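Local coordinates for UDP-N-Acetylenolpyruvylglucosamine Reductase (PDB 2GQT), which probably reduces UDP-N-acetylenolpyruvylglucosamine to UDP-N-acetylmuramate with NADPH, using bound FAD, in bacterial cell wall formation, at residues K174-I177 against L178-A182. Sequence-based numbering, arbitrary orientation.
Sequences KEEI and LRRMA
Glu-175 and Arg-179 run side by side, one helical turn apart, and join in a side-on salt bridge. Arg-179 NE donates to Glu-175 OE1 at 2.8 Å. Arg-179 NH2 reaches Glu-175 OE2 at 2.9 Å, almost straight at 173°. Both oxygens are met on their syn sides, by donors tilted out of the carboxylate plane, and the two flat groups are only 22° from coplanar. Glu-175 CG sits between the backbone N and the carbonyl carbon (chi1 65°), and a second bend at chi2 turns the carboxylate along the helix to the guanidinium. Two bonds to two oxygens fix the rotation of both groups. Glu-176 CB also comes near, 3.6 Å from Arg-179 NH2, the two side chains crossing at an angle.

Glu-175 and Arg-179 are an i to i+4 pair in the first turns of helix 174-187, which follows strand 161-171. The regular backbone ladder includes Arg-180 N to Glu-176 O at 3.0 Å and Met-181 N to Ile-177 O.

Glu-176 and Arg-180 also point the same way, but their planes are nearly perpendicular. Glu-176 OE2 lies 4.2 Å from Arg-180 NH1, well out of the guanidinium plane, so no N-H points at it and the charged ends attract without a bond. The salt bridge of Arg-180 goes through NE to Glu-100. On the buried side, Ile-177 CG2 lies alongside Met-181 SD at 3.8 Å. Both side chains pack on Ala-92 of helix 84-93.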
loop_
_atom_site.group_PDB
_atom_site.type_symbol
_atom_site.label_atom_id
_atom_site.label_comp_id
_atom_site.label_asym_id
_atom_site.label_seq_id
_atom_site.Cartn_x
_atom_site.Cartn_y
_atom_site.Cartn_z
ATOM N N LYS A 174 -22.209 0.800 16.211
ATOM C CA LYS A 174 -21.436 1.792 15.471
ATOM C C LYS A 174 -20.566 2.632 16.405
ATOM O O LYS A 174 -19.393 2.871 16.114
ATOM C CB LYS A 174 -22.350 2.678 14.605
ATOM C CG LYS A 174 -21.621 3.764 13.822
ATOM C CD LYS A 174 -22.530 4.505 12.843
ATOM C CE LYS A 174 -21.827 5.717 12.229
ATOM N NZ LYS A 174 -20.632 5.344 11.428
ATOM N N GLU A 175 -21.126 3.062 17.532
ATOM C CA GLU A 175 -20.379 3.899 18.469
ATOM C C GLU A 175 -19.137 3.185 19.024
ATOM O O GLU A 175 -18.107 3.823 19.256
ATOM C CB GLU A 175 -21.284 4.419 19.594
ATOM C CG GLU A 175 -21.838 3.339 20.523
ATOM C CD GLU A 175 -20.879 2.969 21.647
ATOM O OE1 GLU A 175 -20.219 3.880 22.190
ATOM O OE2 GLU A 175 -20.785 1.768 21.984
ATOM N N GLU A 176 -19.235 1.869 19.225
ATOM C CA GLU A 176 -18.109 1.065 19.713
ATOM C C GLU A 176 -17.012 0.982 18.647
ATOM O O GLU A 176 -15.831 1.144 18.953
ATOM C CB GLU A 176 -18.546 -0.350 20.107
ATOM C CG GLU A 176 -17.395 -1.189 20.697
ATOM C CD GLU A 176 -17.789 -2.604 21.109
ATOM O OE1 GLU A 176 -18.957 -2.993 20.940
ATOM O OE2 GLU A 176 -16.906 -3.335 21.611
ATOM N N ILE A 177 -17.411 0.710 17.407
ATOM C CA ILE A 177 -16.483 0.667 16.282
ATOM C C ILE A 177 -15.728 1.995 16.188
ATOM O O ILE A 177 -14.495 2.021 16.045
ATOM C CB ILE A 177 -17.225 0.341 14.977
ATOM C CG1 ILE A 177 -17.836 -1.060 15.064
ATOM C CG2 ILE A 177 -16.279 0.429 13.790
ATOM C CD1 ILE A 177 -18.813 -1.385 13.963
ATOM N N LEU A 178 -16.462 3.100 16.316
ATOM C CA LEU A 178 -15.862 4.430 16.240
ATOM C C LEU A 178 -14.921 4.726 17.407
ATOM O O LEU A 178 -13.895 5.394 17.229
ATOM C CB LEU A 178 -16.942 5.509 16.085
ATOM C CG LEU A 178 -17.537 5.727 14.680
ATOM C CD1 LEU A 178 -16.492 6.159 13.652
ATOM C CD2 LEU A 178 -18.295 4.545 14.142
ATOM N N ARG A 179 -15.238 4.203 18.591
ATOM C CA ARG A 179 -14.332 4.317 19.728
ATOM C C ARG A 179 -13.014 3.566 19.484
ATOM O O ARG A 179 -11.934 4.067 19.819
ATOM C CB ARG A 179 -15.019 3.872 21.028
ATOM C CG ARG A 179 -15.986 4.918 21.583
ATOM C CD ARG A 179 -16.590 4.551 22.941
ATOM N NE ARG A 179 -17.534 3.435 22.857
ATOM C CZ ARG A 179 -17.341 2.232 23.393
ATOM N NH1 ARG A 179 -16.231 1.953 24.066
ATOM N NH2 ARG A 179 -18.270 1.298 23.256
ATOM N N ARG A 180 -13.103 2.377 18.892
ATOM C CA ARG A 180 -11.900 1.596 18.551
ATOM C C ARG A 180 -11.036 2.333 17.526
ATOM O O ARG A 180 -9.805 2.402 17.657
ATOM C CB ARG A 180 -12.275 0.200 18.040
ATOM C CG ARG A 180 -12.761 -0.703 19.159
ATOM C CD ARG A 180 -13.873 -1.639 18.719
ATOM N NE ARG A 180 -13.385 -2.833 18.037
ATOM C CZ ARG A 180 -13.068 -3.979 18.642
ATOM N NH1 ARG A 180 -13.162 -4.098 19.960
ATOM N NH2 ARG A 180 -12.644 -5.011 17.925
ATOM N N MET A 181 -11.698 2.909 16.532
ATOM C CA MET A 181 -11.035 3.699 15.504
ATOM C C MET A 181 -10.367 4.940 16.101
ATOM O O MET A 181 -9.273 5.318 15.688
ATOM C CB MET A 181 -12.048 4.088 14.434
ATOM C CG MET A 181 -12.460 2.925 13.565
ATOM S SD MET A 181 -13.961 3.220 12.623
ATOM C CE MET A 181 -13.459 4.562 11.542
ATOM N N ALA A 182 -11.006 5.551 17.097
ATOM C CA ALA A 182 -10.444 6.721 17.765
ATOM C C ALA A 182 -9.121 6.389 18.445
ATOM O O ALA A 182 -8.206 7.211 18.459
ATOM C CB ALA A 182 -11.431 7.297 18.769
#